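PDB 2B3F: glucose-binding protein from Thermus thermophilus HB27, which binds glucose and galactose and probably delivers sugar to a binding-protein-dependent transport system. Local coordinates for residues A10-G14 against S223-A227. Sequence-based numbering, arbitrary orientation.
With GAL (beta-D-galactopyranose), chain G.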
ATOM      1  N   ALA A  10      10.255  -6.638   7.115  1.00 15.67           N
ATOM      2  CA  ALA A  10      11.506  -6.654   7.854  1.00 15.87           C
ATOM      3  C   ALA A  10      11.583  -5.483   8.817  1.00 15.99           C
ATOM      4  O   ALA A  10      10.877  -4.474   8.682  1.00 15.29           O
ATOM      5  CB  ALA A  10      12.649  -6.583   6.866  1.00 16.63           C
ATOM      6  N   GLY A  11      12.485  -5.606   9.794  1.00 16.91           N
ATOM      7  CA  GLY A  11      12.770  -4.525  10.683  1.00 17.16           C
ATOM      8  C   GLY A  11      11.538  -4.075  11.414  1.00 17.42           C
ATOM      9  O   GLY A  11      10.784  -4.912  11.956  1.00 18.31           O
ATOM     10  N   ASP A  12      11.294  -2.765  11.391  1.00 16.46           N
ATOM     11  CA  ASP A  12      10.208  -2.213  12.161  1.00 16.61           C
ATOM     12  C   ASP A  12       8.855  -2.455  11.491  1.00 16.21           C
ATOM     13  O   ASP A  12       7.838  -2.090  12.054  1.00 15.89           O
ATOM     14  CB  ASP A  12      10.414  -0.730  12.499  1.00 16.77           C
ATOM     15  CG  ASP A  12      10.525   0.158  11.276  1.00 18.97           C
ATOM     16  OD1 ASP A  12       9.709   0.030  10.325  1.00 18.76           O
ATOM     17  OD2 ASP A  12      11.442   1.044  11.284  1.00 19.29           O
ATOM     18  N   GLU A  13       8.855  -3.045  10.298  1.00 15.85           N
ATOM     19  CA  GLU A  13       7.592  -3.512   9.711  1.00 16.11           C
ATOM     20  C   GLU A  13       7.152  -4.864  10.252  1.00 16.77           C
ATOM     21  O   GLU A  13       6.012  -5.298   9.978  1.00 17.02           O
ATOM     22  CB  GLU A  13       7.693  -3.552   8.186  1.00 15.88           C
ATOM     23  CG  GLU A  13       7.940  -2.168   7.552  1.00 16.25           C
ATOM     24  CD  GLU A  13       7.303  -2.011   6.195  1.00 16.99           C
ATOM     25  OE1 GLU A  13       7.985  -1.542   5.245  1.00 15.09           O
ATOM     26  OE2 GLU A  13       6.093  -2.331   6.085  1.00 15.99           O
ATOM     27  N   GLY A  14       8.032  -5.546  10.983  1.00 16.49           N
ATOM     28  CA  GLY A  14       7.790  -6.916  11.422  1.00 17.27           C
ATOM     29  C   GLY A  14       6.855  -7.200  12.596  1.00 17.53           C
ATOM     30  O   GLY A  14       6.402  -8.337  12.705  1.00 17.15           O
ATOM     31  N   SER A 223      14.382   6.061   3.295  1.00 14.62           N
ATOM     32  CA  SER A 223      13.273   5.118   3.433  1.00 14.40           C
ATOM     33  C   SER A 223      11.947   5.827   3.745  1.00 14.18           C
ATOM     34  O   SER A 223      11.907   6.982   4.161  1.00 12.89           O
ATOM     35  CB  SER A 223      13.590   4.128   4.548  1.00 14.11           C
ATOM     36  OG  SER A 223      13.504   4.779   5.790  1.00 14.77           O
ATOM     37  N   TRP A 224      10.819   5.104   3.610  1.00 12.97           N
ATOM     38  CA  TRP A 224       9.555   5.687   4.001  1.00 13.22           C
ATOM     39  C   TRP A 224       9.533   6.042   5.483  1.00 13.09           C
ATOM     40  O   TRP A 224       8.989   7.074   5.824  1.00 13.40           O
ATOM     41  CB  TRP A 224       8.357   4.811   3.602  1.00 12.81           C
ATOM     42  CG  TRP A 224       8.147   3.559   4.420  1.00 12.83           C
ATOM     43  CD1 TRP A 224       8.541   2.298   4.110  1.00 12.56           C
ATOM     44  CD2 TRP A 224       7.442   3.460   5.664  1.00 12.81           C
ATOM     45  NE1 TRP A 224       8.125   1.410   5.081  1.00 13.62           N
ATOM     46  CE2 TRP A 224       7.476   2.111   6.058  1.00 12.84           C
ATOM     47  CE3 TRP A 224       6.813   4.390   6.500  1.00 13.36           C
ATOM     48  CZ2 TRP A 224       6.886   1.669   7.245  1.00 12.02           C
ATOM     49  CZ3 TRP A 224       6.255   3.950   7.680  1.00 13.61           C
ATOM     50  CH2 TRP A 224       6.285   2.604   8.033  1.00 12.53           C
ATOM     51  N   GLN A 225      10.158   5.225   6.332  1.00 13.53           N
ATOM     52  CA  GLN A 225      10.207   5.519   7.769  1.00 13.61           C
ATOM     53  C   GLN A 225      10.990   6.804   8.045  1.00 14.18           C
ATOM     54  O   GLN A 225      10.582   7.627   8.840  1.00 14.68           O
ATOM     55  CB  GLN A 225      10.824   4.380   8.550  1.00 14.53           C
ATOM     56  CG  GLN A 225      10.042   3.045   8.477  1.00 13.22           C
ATOM     57  CD  GLN A 225      10.555   2.099   7.422  1.00 13.68           C
ATOM     58  OE1 GLN A 225      11.005   2.520   6.336  1.00 14.24           O
ATOM     59  NE2 GLN A 225      10.519   0.791   7.731  1.00 15.55           N
ATOM     60  N   GLN A 226      12.102   6.975   7.340  1.00 14.51           N
ATOM     61  CA  GLN A 226      12.899   8.212   7.504  1.00 15.32           C
ATOM     62  C   GLN A 226      12.135   9.459   7.090  1.00 15.57           C
ATOM     63  O   GLN A 226      12.292  10.515   7.681  1.00 16.76           O
ATOM     64  CB  GLN A 226      14.202   8.114   6.716  1.00 14.97           C
ATOM     65  CG  GLN A 226      15.197   7.205   7.368  1.00 15.70           C
ATOM     66  CD  GLN A 226      16.503   7.128   6.640  1.00 16.96           C
ATOM     67  OE1 GLN A 226      16.554   6.802   5.452  1.00 16.88           O
ATOM     68  NE2 GLN A 226      17.592   7.432   7.353  1.00 19.81           N
ATOM     69  N   ALA A 227      11.309   9.343   6.051  1.00 15.23           N
ATOM     70  CA  ALA A 227      10.466  10.460   5.647  1.00 15.45           C
ATOM     71  C   ALA A 227       9.394  10.767   6.738  1.00 15.81           C
ATOM     72  O   ALA A 227       9.107  11.920   7.038  1.00 16.25           O
ATOM     73  CB  ALA A 227       9.819  10.177   4.310  1.00 15.71           C
TER
HETATM   74  C1  GAL G3310       3.034  -1.975   0.920  1.00 11.43           C
HETATM   75  C2  GAL G3310       2.528  -3.158   1.758  1.00 12.31           C
HETATM   76  C3  GAL G3310       2.463  -2.818   3.240  1.00 11.16           C
HETATM   77  C4  GAL G3310       3.791  -2.239   3.733  1.00 12.13           C
HETATM   78  C5  GAL G3310       4.242  -1.132   2.749  1.00 12.53           C
HETATM   79  C6  GAL G3310       5.581  -0.465   3.107  1.00 11.86           C
HETATM   80  O1  GAL G3310       3.153  -2.322  -0.426  1.00 13.35           O
HETATM   81  O2  GAL G3310       1.249  -3.576   1.252  1.00 11.86           O
HETATM   82  O3  GAL G3310       2.145  -3.979   3.993  1.00 13.91           O
HETATM   83  O4  GAL G3310       4.707  -3.298   3.816  1.00 16.88           O
HETATM   84  O5  GAL G3310       4.321  -1.606   1.427  1.00 11.75           O
HETATM   85  O6  GAL G3310       6.645  -1.337   2.866  1.00 12.59           O
HETATM   86  O   HOH W   1      11.847  -2.227   7.287  1.00 28.60           O
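Asp-12 and Gln-225 face each other with their CA atoms 8.9 Å apart, Asp-12 in a short 3-10 turn ahead of helix 15-27 and Gln-225 in the first turn of helix 224-233, so the direct contacts are made by side chains. The two approach from opposite directions, and Gln-225 NE2 gives a nearly straight hydrogen bond (172°) to Asp-12 OD1 at 2.8 Å. The oxygen lies in the amide plane and is met on its syn side, the donor somewhat out of the carboxylate plane. A bend at chi2 (96°) folds the Gln-225 chain back over one face of the Trp-224 indole, where CD sits 3.3 Å above the ring plane, toward the rim. A water donates to Ala-10 O and also receives a weak bond from Gln-225 NE2.

Deeper in, Trp-224 NE1 donates to Glu-13 OE1 at 3.0 Å. OE1 lies close to the ring plane, in line with the N-H; because the carboxylate stands almost perpendicular to the indole, that N-H meets it from above the carboxylate plane. OE1 also accepts from O6 of the galactose at 2.7 Å, and OE2 takes O4 at 2.8 Å; three bonds thus fix the carboxylate's rotation. With an alanine in place of Glu-13, the indole N-H and two galactose hydroxyls would probably lose the carboxylate they share. Trp-244 packs edge-to-face with Trp-224, and Asp-12 and Gln-225 both touch Tyr-248 on helix 244-252.

Ser-223 and Gln-226 start helix 224-233 with a capping box, Gln-226 N donating to Ser-223 OG and Ser-223 N to Gln-226 OE1. Loop 10-14 follows strand 2-7 and helix 224-233 precedes strand 238-240 of the other sheet: the contact joins two lobes across the sugar-binding cleft typical of periplasmic binding proteins.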